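Local coordinates for mandelate racemase / muconate lactonizing enzyme, C-terminal domain protein (Pseudovibrio sp. JE062, PDB 4JHM) that is of unassigned function but belongs to the mandelate racemase / muconate lactonizing enzyme family of the enolase superfamily, which carries a TIM-barrel domain, at residues A[168-173]-A[196-201]; A[204-209]-A[234-239]; A[217-222]-A[241-246]; A[225-230]-A[248-253]. One frame throughout, in Å; residues are numbered along the deposited sequence.

Contact 1: residues A[168-173]-A[196-201]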
loop_
_atom_site.group_PDB
_atom_site.type_symbol
_atom_site.label_atom_id
_atom_site.label_comp_id
_atom_site.label_asym_id
_atom_site.label_seq_id
_atom_site.Cartn_x
_atom_site.Cartn_y
_atom_site.Cartn_z
ATOM N N CYS A 168 26.270 11.319 -25.105
ATOM C CA CYS A 168 25.672 11.077 -26.406
ATOM C C CYS A 168 24.837 12.256 -26.889
ATOM O O CYS A 168 24.834 13.330 -26.286
ATOM C CB CYS A 168 24.812 9.813 -26.347
ATOM S SG CYS A 168 23.445 9.914 -25.173
ATOM N N TYR A 169 24.130 12.035 -27.990
ATOM C CA TYR A 169 23.312 13.065 -28.601
ATOM C C TYR A 169 22.080 13.363 -27.754
ATOM O O TYR A 169 21.501 14.443 -27.850
ATOM C CB TYR A 169 22.913 12.632 -30.013
ATOM C CG TYR A 169 24.103 12.224 -30.856
ATOM C CD1 TYR A 169 24.861 13.176 -31.523
ATOM C CD2 TYR A 169 24.482 10.890 -30.970
ATOM C CE1 TYR A 169 25.956 12.813 -32.286
ATOM C CE2 TYR A 169 25.576 10.519 -31.733
ATOM C CZ TYR A 169 26.309 11.485 -32.390
ATOM O OH TYR A 169 27.401 11.134 -33.152
ATOM N N CYS A 170 21.694 12.411 -26.911
ATOM C CA CYS A 170 20.495 12.552 -26.094
ATOM C C CYS A 170 19.259 12.649 -26.984
ATOM O O CYS A 170 18.272 13.299 -26.641
ATOM C CB CYS A 170 20.613 13.764 -25.174
ATOM S SG CYS A 170 22.033 13.648 -24.068
ATOM N N VAL A 171 19.346 11.986 -28.135
ATOM C CA VAL A 171 18.238 11.837 -29.063
ATOM C C VAL A 171 18.149 10.347 -29.413
ATOM O O VAL A 171 18.884 9.847 -30.266
ATOM C CB VAL A 171 18.461 12.686 -30.334
ATOM C CG1 VAL A 171 17.416 12.368 -31.394
ATOM C CG2 VAL A 171 18.448 14.168 -29.989
ATOM N N TYR A 172 17.261 9.640 -28.724
ATOM C CA TYR A 172 17.103 8.198 -28.889
ATOM C C TYR A 172 17.569 7.673 -30.253
ATOM O O TYR A 172 18.372 6.750 -30.320
ATOM C CB TYR A 172 15.641 7.806 -28.650
ATOM C CG TYR A 172 15.393 6.322 -28.740
ATOM C CD1 TYR A 172 16.036 5.441 -27.885
ATOM C CD2 TYR A 172 14.514 5.801 -29.674
ATOM C CE1 TYR A 172 15.815 4.080 -27.964
ATOM C CE2 TYR A 172 14.290 4.440 -29.764
ATOM C CZ TYR A 172 14.945 3.586 -28.907
ATOM O OH TYR A 172 14.728 2.233 -28.994
ATOM N N ASP A 173 17.069 8.258 -31.334
ATOM C CA ASP A 173 17.366 7.756 -32.681
ATOM C C ASP A 173 18.857 7.749 -33.009
ATOM O O ASP A 173 19.395 6.725 -33.432
ATOM C CB ASP A 173 16.605 8.568 -33.723
ATOM C CG ASP A 173 15.110 8.492 -33.528
ATOM O OD1 ASP A 173 14.552 7.376 -33.638
ATOM O OD2 ASP A 173 14.496 9.545 -33.250
ATOM N N ASP A 196 24.902 8.301 -20.632
ATOM C CA ASP A 196 24.235 9.440 -19.988
ATOM C C ASP A 196 23.353 10.184 -21.000
ATOM O O ASP A 196 23.863 10.783 -21.951
ATOM C CB ASP A 196 25.269 10.396 -19.377
ATOM C CG ASP A 196 24.631 11.604 -18.701
ATOM O OD1 ASP A 196 23.405 11.780 -18.827
ATOM O OD2 ASP A 196 25.352 12.380 -18.040
ATOM N N THR A 197 22.037 10.137 -20.801
ATOM C CA THR A 197 21.101 10.790 -21.717
ATOM C C THR A 197 20.517 12.075 -21.111
ATOM O O THR A 197 19.473 12.567 -21.552
ATOM C CB THR A 197 19.954 9.842 -22.130
ATOM O OG1 THR A 197 19.237 9.413 -20.967
ATOM C CG2 THR A 197 20.493 8.622 -22.867
ATOM N N ALA A 198 21.191 12.598 -20.089
ATOM C CA ALA A 198 20.897 13.921 -19.540
ATOM C C ALA A 198 19.410 14.234 -19.383
ATOM O O ALA A 198 18.998 15.383 -19.503
ATOM C CB ALA A 198 21.557 14.984 -20.401
ATOM N N GLY A 199 18.606 13.213 -19.130
ATOM C CA GLY A 199 17.197 13.408 -18.813
ATOM C C GLY A 199 16.293 13.789 -19.969
ATOM O O GLY A 199 15.122 14.084 -19.757
ATOM N N PHE A 200 16.803 13.759 -21.194
ATOM C CA PHE A 200 16.023 14.255 -22.329
ATOM C C PHE A 200 15.184 13.214 -23.077
ATOM O O PHE A 200 14.418 13.574 -23.958
ATOM C CB PHE A 200 16.928 15.011 -23.310
ATOM C CG PHE A 200 17.521 16.273 -22.736
ATOM C CD1 PHE A 200 16.895 16.941 -21.683
ATOM C CD2 PHE A 200 18.691 16.804 -23.257
ATOM C CE1 PHE A 200 17.436 18.099 -21.154
ATOM C CE2 PHE A 200 19.233 17.965 -22.734
ATOM C CZ PHE A 200 18.606 18.612 -21.681
ATOM N N TYR A 201 15.305 11.937 -22.729
ATOM C CA TYR A 201 14.493 10.897 -23.373
ATOM C C TYR A 201 13.037 10.933 -22.917
ATOM O O TYR A 201 12.691 11.593 -21.936
ATOM C CB TYR A 201 15.044 9.503 -23.069
ATOM C CG TYR A 201 16.185 9.036 -23.946
ATOM C CD1 TYR A 201 16.981 9.934 -24.646
ATOM C CD2 TYR A 201 16.489 7.687 -24.035
ATOM C CE1 TYR A 201 18.031 9.495 -25.430
ATOM C CE2 TYR A 201 17.542 7.240 -24.804
ATOM C CZ TYR A 201 18.309 8.146 -25.501
ATOM O OH TYR A 201 19.352 7.686 -26.272
#

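Contact 2: residues A[204-209]-A[234-239]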
loop_
_atom_site.group_PDB
_atom_site.type_symbol
_atom_site.label_atom_id
_atom_site.label_comp_id
_atom_site.label_asym_id
_atom_site.label_seq_id
_atom_site.Cartn_x
_atom_site.Cartn_y
_atom_site.Cartn_z
ATOM N N GLU A 204 9.025 6.123 -22.798
ATOM C CA GLU A 204 9.001 4.984 -23.722
ATOM C C GLU A 204 10.391 4.706 -24.287
ATOM O O GLU A 204 10.827 3.557 -24.363
ATOM C CB GLU A 204 8.017 5.241 -24.869
ATOM C CG GLU A 204 6.571 5.446 -24.431
ATOM C CD GLU A 204 6.323 6.795 -23.755
ATOM O OE1 GLU A 204 7.209 7.683 -23.810
ATOM O OE2 GLU A 204 5.228 6.968 -23.168
ATOM N N GLN A 205 11.080 5.768 -24.687
ATOM C CA GLN A 205 12.443 5.656 -25.185
ATOM C C GLN A 205 13.365 5.148 -24.083
ATOM O O GLN A 205 14.211 4.286 -24.313
ATOM C CB GLN A 205 12.929 7.014 -25.711
ATOM C CG GLN A 205 12.235 7.445 -26.996
ATOM C CD GLN A 205 12.430 8.914 -27.336
ATOM O OE1 GLN A 205 13.276 9.605 -26.763
ATOM N NE2 GLN A 205 11.637 9.399 -28.282
ATOM N N ALA A 206 13.194 5.683 -22.881
ATOM C CA ALA A 206 14.026 5.300 -21.757
ATOM C C ALA A 206 13.930 3.804 -21.542
ATOM O O ALA A 206 14.941 3.125 -21.404
ATOM C CB ALA A 206 13.593 6.041 -20.506
HETATM N N MSE A 207 12.706 3.290 -21.526
HETATM C CA MSE A 207 12.485 1.864 -21.311
HETATM C C MSE A 207 13.048 1.054 -22.444
HETATM O O MSE A 207 13.569 -0.029 -22.236
HETATM C CB MSE A 207 10.997 1.577 -21.157
HETATM C CG MSE A 207 10.749 0.088 -20.914
HETATM SE SE MSE A 207 11.461 -0.484 -19.165
HETATM C CE MSE A 207 9.995 0.210 -18.055
ATOM N N LYS A 208 12.958 1.567 -23.660
ATOM C CA LYS A 208 13.452 0.833 -24.810
ATOM C C LYS A 208 14.972 0.661 -24.724
ATOM O O LYS A 208 15.503 -0.428 -24.952
ATOM C CB LYS A 208 13.071 1.559 -26.097
ATOM C CG LYS A 208 12.743 0.631 -27.251
ATOM C CD LYS A 208 11.247 0.425 -27.402
ATOM C CE LYS A 208 10.596 1.598 -28.119
ATOM N NZ LYS A 208 9.240 1.251 -28.634
HETATM N N MSE A 209 15.665 1.744 -24.388
HETATM C CA MSE A 209 17.126 1.737 -24.312
HETATM C C MSE A 209 17.604 0.878 -23.180
HETATM O O MSE A 209 18.622 0.194 -23.298
HETATM C CB MSE A 209 17.630 3.162 -24.104
HETATM C CG MSE A 209 19.133 3.226 -23.831
HETATM SE SE MSE A 209 20.205 2.878 -25.456
HETATM C CE MSE A 209 19.379 4.176 -26.685
ATOM N N GLN A 234 10.830 4.731 -11.105
ATOM C CA GLN A 234 10.353 3.554 -10.387
ATOM C C GLN A 234 10.117 2.382 -11.330
ATOM O O GLN A 234 10.429 1.234 -10.999
ATOM C CB GLN A 234 9.063 3.867 -9.628
ATOM C CG GLN A 234 9.279 4.713 -8.384
ATOM C CD GLN A 234 7.994 4.965 -7.615
ATOM O OE1 GLN A 234 7.004 5.413 -8.181
ATOM N NE2 GLN A 234 8.010 4.685 -6.318
ATOM N N ARG A 235 9.578 2.684 -12.509
ATOM C CA ARG A 235 9.198 1.654 -13.476
ATOM C C ARG A 235 10.423 1.098 -14.218
ATOM O O ARG A 235 10.500 -0.102 -14.492
ATOM C CB ARG A 235 8.147 2.220 -14.435
ATOM C CG ARG A 235 8.050 1.531 -15.782
ATOM C CD ARG A 235 7.017 2.212 -16.666
ATOM N NE ARG A 235 5.773 1.450 -16.740
ATOM C CZ ARG A 235 5.384 0.769 -17.810
ATOM N NH1 ARG A 235 4.248 0.099 -17.789
ATOM N NH2 ARG A 235 6.135 0.760 -18.906
ATOM N N LEU A 236 11.392 1.957 -14.519
ATOM C CA LEU A 236 12.670 1.489 -15.072
ATOM C C LEU A 236 13.390 0.530 -14.121
ATOM O O LEU A 236 13.849 -0.537 -14.532
ATOM C CB LEU A 236 13.591 2.668 -15.387
ATOM C CG LEU A 236 13.240 3.446 -16.653
ATOM C CD1 LEU A 236 14.130 4.671 -16.781
ATOM C CD2 LEU A 236 13.367 2.547 -17.871
ATOM N N VAL A 237 13.494 0.924 -12.853
ATOM C CA VAL A 237 14.146 0.104 -11.835
ATOM C C VAL A 237 13.344 -1.157 -11.518
ATOM O O VAL A 237 13.907 -2.181 -11.131
ATOM C CB VAL A 237 14.367 0.903 -10.531
ATOM C CG1 VAL A 237 14.771 -0.017 -9.388
ATOM C CG2 VAL A 237 15.425 1.977 -10.743
ATOM N N ALA A 238 12.031 -1.090 -11.684
ATOM C CA ALA A 238 11.183 -2.210 -11.292
ATOM C C ALA A 238 11.053 -3.246 -12.401
ATOM O O ALA A 238 10.696 -4.390 -12.133
ATOM C CB ALA A 238 9.810 -1.714 -10.871
ATOM N N ASN A 239 11.340 -2.852 -13.638
ATOM C CA ASN A 239 11.122 -3.738 -14.776
ATOM C C ASN A 239 12.389 -4.145 -15.533
ATOM O O ASN A 239 12.300 -4.800 -16.569
ATOM C CB ASN A 239 10.112 -3.120 -15.741
ATOM C CG ASN A 239 8.698 -3.170 -15.208
ATOM O OD1 ASN A 239 7.949 -4.102 -15.493
ATOM N ND2 ASN A 239 8.328 -2.175 -14.420
#

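Contact 3: residues A[217-222]-A[241-246]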
loop_
_atom_site.group_PDB
_atom_site.type_symbol
_atom_site.label_atom_id
_atom_site.label_comp_id
_atom_site.label_asym_id
_atom_site.label_seq_id
_atom_site.Cartn_x
_atom_site.Cartn_y
_atom_site.Cartn_z
ATOM N N ASN A 217 24.339 -6.286 -21.325
ATOM C CA ASN A 217 25.088 -6.206 -20.073
ATOM C C ASN A 217 25.884 -4.912 -19.859
ATOM O O ASN A 217 26.923 -4.920 -19.204
ATOM C CB ASN A 217 26.009 -7.426 -19.943
ATOM C CG ASN A 217 25.253 -8.695 -19.578
ATOM O OD1 ASN A 217 24.313 -8.669 -18.785
ATOM N ND2 ASN A 217 25.672 -9.818 -20.148
ATOM N N TRP A 218 25.390 -3.798 -20.391
ATOM C CA TRP A 218 26.012 -2.504 -20.124
ATOM C C TRP A 218 25.863 -2.168 -18.652
ATOM O O TRP A 218 25.040 -2.752 -17.954
ATOM C CB TRP A 218 25.398 -1.403 -20.979
ATOM C CG TRP A 218 25.878 -1.428 -22.381
ATOM C CD1 TRP A 218 26.147 -2.531 -23.131
ATOM C CD2 TRP A 218 26.131 -0.297 -23.222
ATOM N NE1 TRP A 218 26.562 -2.160 -24.385
ATOM C CE2 TRP A 218 26.558 -0.792 -24.467
ATOM C CE3 TRP A 218 26.045 1.086 -23.039
ATOM C CZ2 TRP A 218 26.899 0.044 -25.525
ATOM C CZ3 TRP A 218 26.380 1.914 -24.086
ATOM C CH2 TRP A 218 26.803 1.392 -25.316
ATOM N N GLU A 219 26.658 -1.209 -18.197
ATOM C CA GLU A 219 26.876 -0.991 -16.772
ATOM C C GLU A 219 25.739 -0.217 -16.116
ATOM O O GLU A 219 25.126 -0.706 -15.169
ATOM C CB GLU A 219 28.225 -0.291 -16.565
ATOM C CG GLU A 219 28.582 0.015 -15.121
ATOM C CD GLU A 219 28.832 -1.230 -14.299
ATOM O OE1 GLU A 219 28.676 -2.345 -14.841
ATOM O OE2 GLU A 219 29.186 -1.089 -13.109
ATOM N N TRP A 220 25.459 0.989 -16.605
ATOM C CA TRP A 220 24.325 1.752 -16.092
ATOM C C TRP A 220 23.808 2.813 -17.059
ATOM O O TRP A 220 24.552 3.339 -17.881
ATOM C CB TRP A 220 24.645 2.373 -14.720
ATOM C CG TRP A 220 25.462 3.630 -14.729
ATOM C CD1 TRP A 220 25.206 4.778 -15.418
ATOM C CD2 TRP A 220 26.639 3.879 -13.963
ATOM N NE1 TRP A 220 26.170 5.719 -15.152
ATOM C CE2 TRP A 220 27.060 5.190 -14.254
ATOM C CE3 TRP A 220 27.393 3.112 -13.070
ATOM C CZ2 TRP A 220 28.197 5.752 -13.684
ATOM C CZ3 TRP A 220 28.521 3.670 -12.501
ATOM C CH2 TRP A 220 28.911 4.979 -12.809
ATOM N N LEU A 221 22.513 3.098 -16.950
ATOM C CA LEU A 221 21.878 4.181 -17.681
ATOM C C LEU A 221 21.701 5.357 -16.737
ATOM O O LEU A 221 20.958 5.272 -15.761
ATOM C CB LEU A 221 20.513 3.744 -18.223
ATOM C CG LEU A 221 19.643 4.859 -18.822
ATOM C CD1 LEU A 221 20.431 5.646 -19.856
ATOM C CD2 LEU A 221 18.362 4.317 -19.436
ATOM N N GLU A 222 22.378 6.456 -17.033
ATOM C CA GLU A 222 22.351 7.622 -16.162
ATOM C C GLU A 222 21.406 8.691 -16.704
ATOM O O GLU A 222 21.487 9.069 -17.871
ATOM C CB GLU A 222 23.772 8.188 -15.998
ATOM C CG GLU A 222 23.828 9.607 -15.452
ATOM C CD GLU A 222 25.245 10.092 -15.207
ATOM O OE1 GLU A 222 26.116 9.262 -14.858
ATOM O OE2 GLU A 222 25.481 11.312 -15.362
ATOM N N ASP A 241 16.953 -5.068 -14.767
ATOM C CA ASP A 241 18.013 -5.315 -13.795
ATOM C C ASP A 241 19.172 -4.343 -14.006
ATOM O O ASP A 241 20.179 -4.382 -13.299
ATOM C CB ASP A 241 18.488 -6.763 -13.901
ATOM C CG ASP A 241 17.410 -7.755 -13.501
ATOM O OD1 ASP A 241 16.459 -7.354 -12.792
ATOM O OD2 ASP A 241 17.512 -8.936 -13.894
ATOM N N LEU A 242 19.012 -3.460 -14.983
ATOM C CA LEU A 242 20.026 -2.475 -15.309
ATOM C C LEU A 242 20.086 -1.401 -14.229
ATOM O O LEU A 242 19.051 -0.890 -13.794
ATOM C CB LEU A 242 19.684 -1.836 -16.655
ATOM C CG LEU A 242 20.643 -0.786 -17.206
ATOM C CD1 LEU A 242 21.919 -1.453 -17.688
ATOM C CD2 LEU A 242 19.975 -0.009 -18.330
ATOM N N GLU A 243 21.294 -1.053 -13.799
ATOM C CA GLU A 243 21.477 0.038 -12.846
ATOM C C GLU A 243 20.945 1.346 -13.439
ATOM O O GLU A 243 21.372 1.762 -14.516
ATOM C CB GLU A 243 22.961 0.178 -12.481
ATOM C CG GLU A 243 23.281 1.258 -11.450
ATOM C CD GLU A 243 24.734 1.220 -10.994
ATOM O OE1 GLU A 243 25.470 0.310 -11.435
ATOM O OE2 GLU A 243 25.140 2.097 -10.198
ATOM N N ILE A 244 20.003 1.979 -12.742
ATOM C CA ILE A 244 19.440 3.255 -13.181
ATOM C C ILE A 244 19.866 4.358 -12.223
ATOM O O ILE A 244 19.577 4.287 -11.027
ATOM C CB ILE A 244 17.904 3.203 -13.227
ATOM C CG1 ILE A 244 17.434 2.025 -14.084
ATOM C CG2 ILE A 244 17.338 4.509 -13.757
ATOM C CD1 ILE A 244 17.997 2.011 -15.487
ATOM N N SER A 245 20.547 5.376 -12.746
ATOM C CA SER A 245 21.115 6.423 -11.905
ATOM C C SER A 245 20.514 7.789 -12.218
ATOM O O SER A 245 20.045 8.022 -13.324
ATOM C CB SER A 245 22.627 6.467 -12.088
ATOM O OG SER A 245 23.261 6.975 -10.928
ATOM N N SER A 246 20.529 8.690 -11.238
ATOM C CA SER A 246 19.969 10.032 -11.427
ATOM C C SER A 246 20.948 10.920 -12.181
ATOM O O SER A 246 22.070 10.511 -12.472
ATOM C CB SER A 246 19.619 10.679 -10.081
ATOM O OG SER A 246 20.783 11.085 -9.373
#

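Contact 4: residues A[225-230]-A[248-253]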
loop_
_atom_site.group_PDB
_atom_site.type_symbol
_atom_site.label_atom_id
_atom_site.label_comp_id
_atom_site.label_asym_id
_atom_site.label_seq_id
_atom_site.Cartn_x
_atom_site.Cartn_y
_atom_site.Cartn_z
ATOM N N VAL A 225 15.443 10.144 -17.824
ATOM C CA VAL A 225 14.479 11.227 -18.004
ATOM C C VAL A 225 14.644 12.278 -16.898
ATOM O O VAL A 225 15.609 12.240 -16.122
ATOM C CB VAL A 225 13.037 10.689 -18.012
ATOM C CG1 VAL A 225 12.792 9.857 -19.257
ATOM C CG2 VAL A 225 12.760 9.855 -16.775
ATOM N N SER A 226 13.716 13.225 -16.836
ATOM C CA SER A 226 13.744 14.233 -15.788
ATOM C C SER A 226 13.789 13.564 -14.428
ATOM O O SER A 226 12.999 12.667 -14.153
ATOM C CB SER A 226 12.504 15.113 -15.860
ATOM O OG SER A 226 12.342 15.840 -14.657
ATOM N N ASP A 227 14.701 14.017 -13.576
ATOM C CA ASP A 227 14.854 13.448 -12.242
ATOM C C ASP A 227 13.572 13.525 -11.425
ATOM O O ASP A 227 13.416 12.790 -10.451
ATOM C CB ASP A 227 15.958 14.172 -11.473
ATOM C CG ASP A 227 17.324 13.652 -11.799
ATOM O OD1 ASP A 227 17.482 13.043 -12.880
ATOM O OD2 ASP A 227 18.239 13.854 -10.972
ATOM N N TYR A 228 12.667 14.422 -11.802
ATOM C CA TYR A 228 11.463 14.645 -11.008
ATOM C C TYR A 228 10.317 13.743 -11.432
ATOM O O TYR A 228 9.268 13.743 -10.801
ATOM C CB TYR A 228 11.043 16.112 -11.077
ATOM C CG TYR A 228 12.111 17.025 -10.543
ATOM C CD1 TYR A 228 12.399 17.061 -9.184
ATOM C CD2 TYR A 228 12.856 17.828 -11.393
ATOM C CE1 TYR A 228 13.386 17.885 -8.685
ATOM C CE2 TYR A 228 13.846 18.658 -10.903
ATOM C CZ TYR A 228 14.104 18.682 -9.549
ATOM O OH TYR A 228 15.092 19.499 -9.057
ATOM N N ASP A 229 10.524 12.981 -12.500
ATOM C CA ASP A 229 9.521 12.048 -12.977
ATOM C C ASP A 229 9.672 10.747 -12.211
ATOM O O ASP A 229 10.087 9.737 -12.758
ATOM C CB ASP A 229 9.682 11.803 -14.475
ATOM C CG ASP A 229 8.635 10.852 -15.029
ATOM O OD1 ASP A 229 7.852 10.270 -14.241
ATOM O OD2 ASP A 229 8.599 10.677 -16.262
ATOM N N PHE A 230 9.311 10.786 -10.937
ATOM C CA PHE A 230 9.553 9.676 -10.032
ATOM C C PHE A 230 8.987 8.359 -10.563
ATOM O O PHE A 230 9.713 7.372 -10.682
ATOM C CB PHE A 230 8.979 9.986 -8.645
ATOM C CG PHE A 230 9.566 11.215 -7.996
ATOM C CD1 PHE A 230 10.781 11.741 -8.415
ATOM C CD2 PHE A 230 8.910 11.834 -6.940
ATOM C CE1 PHE A 230 11.315 12.866 -7.805
ATOM C CE2 PHE A 230 9.444 12.958 -6.325
ATOM C CZ PHE A 230 10.649 13.473 -6.756
ATOM N N GLY A 248 21.991 13.634 -10.855
ATOM C CA GLY A 248 22.911 13.906 -9.759
ATOM C C GLY A 248 23.028 15.358 -9.346
ATOM O O GLY A 248 23.841 15.698 -8.478
ATOM N N ASN A 249 22.222 16.219 -9.960
ATOM C CA ASN A 249 22.299 17.655 -9.697
ATOM C C ASN A 249 20.940 18.287 -9.438
ATOM O O ASN A 249 20.804 19.509 -9.465
ATOM C CB ASN A 249 22.957 18.371 -10.877
ATOM C CG ASN A 249 24.362 17.885 -11.138
ATOM O OD1 ASN A 249 25.283 18.161 -10.369
ATOM N ND2 ASN A 249 24.538 17.156 -12.230
ATOM N N CYS A 250 19.936 17.463 -9.181
ATOM C CA CYS A 250 18.596 17.971 -8.973
ATOM C C CYS A 250 18.092 17.674 -7.561
ATOM O O CYS A 250 17.708 18.589 -6.835
ATOM C CB CYS A 250 17.670 17.399 -10.036
ATOM S SG CYS A 250 18.251 17.728 -11.715
ATOM N N LEU A 251 18.104 16.402 -7.172
ATOM C CA LEU A 251 17.713 16.004 -5.817
ATOM C C LEU A 251 18.941 15.933 -4.911
ATOM O O LEU A 251 19.728 14.991 -5.002
ATOM C CB LEU A 251 17.005 14.647 -5.848
ATOM C CG LEU A 251 15.819 14.533 -6.816
ATOM C CD1 LEU A 251 14.969 13.312 -6.497
ATOM C CD2 LEU A 251 14.963 15.784 -6.764
ATOM N N LEU A 252 19.088 16.923 -4.031
ATOM C CA LEU A 252 20.336 17.138 -3.301
ATOM C C LEU A 252 20.252 16.967 -1.776
ATOM O O LEU A 252 21.283 16.881 -1.098
ATOM C CB LEU A 252 20.864 18.542 -3.598
ATOM C CG LEU A 252 20.859 19.020 -5.051
ATOM C CD1 LEU A 252 21.660 20.310 -5.173
ATOM C CD2 LEU A 252 21.415 17.962 -5.992
ATOM N N THR A 253 19.045 16.932 -1.226
ATOM C CA THR A 253 18.899 16.868 0.223
ATOM C C THR A 253 18.978 15.434 0.730
ATOM O O THR A 253 18.642 14.493 0.020
ATOM C CB THR A 253 17.569 17.488 0.696
ATOM O OG1 THR A 253 16.469 16.864 0.016
ATOM C CG2 THR A 253 17.558 18.997 0.439
#

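Contact 1: residues A[168-173]-A[196-201]
Cys168, Cys170 and Tyr172 pack against Asp196, Thr197, Ala198, Phe200 and Tyr201 where two neighbouring parallel strands of the TIM barrel, 163-167 and 192-196, run out into their loops. No hydrogen bond joins the two segments, and the contact rests on sulfur, aliphatic and aromatic packing. The sulfurs come first. Cys168 SG lies 3.4 Å from Asp196 O, and Cys170 SG meets Ala198 CB at 3.9 Å. Cysteine suits both places, being small enough for a buried seam and carrying a polarisable sulfur. Cys170 CB also touches Phe200 CD2, 4.1 Å away.

Hydrogen bonds within 196-201 set the shape that the cysteines meet. Asp196 OD1 accepts from Ala198 N at 2.7 Å, an Asx turn, and Phe200 N bonds to Thr197 O at 2.9 Å, closing a type I' turn from Thr197 to Phe200. Such a turn needs positive phi at its two central residues, which glycine tolerates easily at Gly199.

The aromatic part centres on Tyr201. Thr197 CG2 lies over one face of its ring and Tyr172 CB over the opposite face, both offset toward the rim, while Cys170 C sits at the edge in the ring plane. The Tyr201 hydroxyl is bonded to Asp175 of helix 172-186. Tyr172 has CG anti to its backbone N (chi1 -177°), and the two rings make an offset edge-to-face pair, the edge of Tyr172 toward the face of Tyr201, with the planes at 86° and the centroids 5.9 Å apart. At that junction Tyr172 CD1 comes to 3.9 Å from Tyr201 CE2.

Contact 2: residues A[204-209]-A[234-239]
Met207, modelled as selenomethionine, holds CG anti to its backbone N (chi1 -179°), then bends at chi2 and chi3, and its CE meets Arg235 and Asn239 of the other helix. Arg235 likewise has CG anti to its backbone N (chi1 157°), and the two side chains cross at about a right angle, with Met207 CE 3.3 Å from Arg235 CG. The same methyl lies 4.1 Å from Asn239 CB. A long, flexible, apolar chain suits this place, because it carries its terminal methyl across the aliphatic part of the arginine.

Leu236 slides past Met207 in the opposite direction. Its two methyls divide the work: CD2 packs 3.8 Å from Met207 SE, and CD1 reaches Ala206 CB at 4.0 Å, the small alanine having room for a methyl beside it. Within 234-239, Asn239 ND2 donates to Arg235 O at 3.0 Å, on a lone pair in the carbonyl plane.

The guanidinium of Arg235 forms a salt bridge to Asp241 of the second subunit. The axes of segments 204-209 and 234-239 approach to 10.4 Å at 22°; they lie on helices 203-215 and 230-239, neighbours in the outer layer of a TIM barrel, and Leu236 also rests on Ile244 of strand 243-245 beneath.

Contact 3: residues A[217-222]-A[241-246]
Trp220 presents the edge of its indole to Glu243, whose OE1 lies near the ring plane, 3.8 Å from CE3. The two side chains run side by side and point the same way, the carboxylate plane turned 58° from the ring. Trp220 CB and Glu243 CB touch at 3.6 Å, and the Trp220 side chain also touches Arg270, Glu297 and Met194. A broad, flat residue can thus line Glu243 and meet those neighbours at once.

Beneath them two parallel strands of the barrel, 220-222 and 243-245, pair in the classic beta-alpha-beta crossover through helix 230-239. Leu221 supplies both bonds: its N donates to Glu243 O at 3.0 Å, and its O accepts from Ser245 N, also at 3.0 Å. Leu221 CB turns to the opposite face from Trp220, meeting Leu242 CD2 at 3.8 Å and Ile244 CD1 at 4.1 Å; branched aliphatics fit this face, which helices 203-215 and 230-239 cover.

Glu219 OE2 and Glu243 OE1 stand 4.3 Å apart. Two carboxylates so close should repel, and the salt bridge from Glu219 to Arg192 would be expected to offset part of that cost.

Contact 4: residues A[225-230]-A[248-253]
Asp227 spans the two loops with its buried carboxylate: OD1 accepts a hydrogen bond from the backbone N of His247, just ahead of 248-253, while OD2 lies 3.7 Å from Cys250 CB and 3.8 Å from Gly248 N. These loops follow strands 220-222 and 243-245 at the C-terminal ends of the barrel strands, where active sites of this superfamily lie.

The rest of the contact is mostly apolar. Tyr228 has CG anti to its carbonyl carbon (chi1 -60°), and its side chain slides past Leu251 in the opposite direction, CE1 3.3 Å from Leu251 CD2. Its hydroxyl end passes Cys250, with OH 3.5 Å from Cys250 CB, and the cysteine sulfur stands obliquely to the ring. Leu251 CD1 reaches Phe230 CE1 tip to tip at 3.9 Å, and a branched leucine can serve both rings at once. Ser226 OG accepts from Tyr228 N at 3.2 Å, an ST turn. Phe230 also meets His259 of the fourth subunit edge-to-face.

With no direct hydrogen bond between the segments, the loops are joined largely by fit of apolar groups. A polar link passes through Asp227 to His247, and the bond from His247 N would offset part of the cost of burying a carboxylate.

How the contacts relate
From the N terminus, contact 1 closes first, as the loop after strand 192-196 returns to the segment that leads into helix 172-186, and it is complete before the other three open. Contacts 2, 3 and 4 then cross one another, because 204-209, 217-222 and 225-230 are all passed before their partners 234-239, 241-246 and 248-253 follow in the same order. Together they join successive beta-alpha units of the barrel at three levels: outer helices in contact 2, inner strands in contact 3, and strand-end loops in contact 4. Thr197 N and Glu222 O, probably hydrogen-bonded, link contact 1 to contact 3, while Val237 resting on Ile244 joins contact 2 to contact 3.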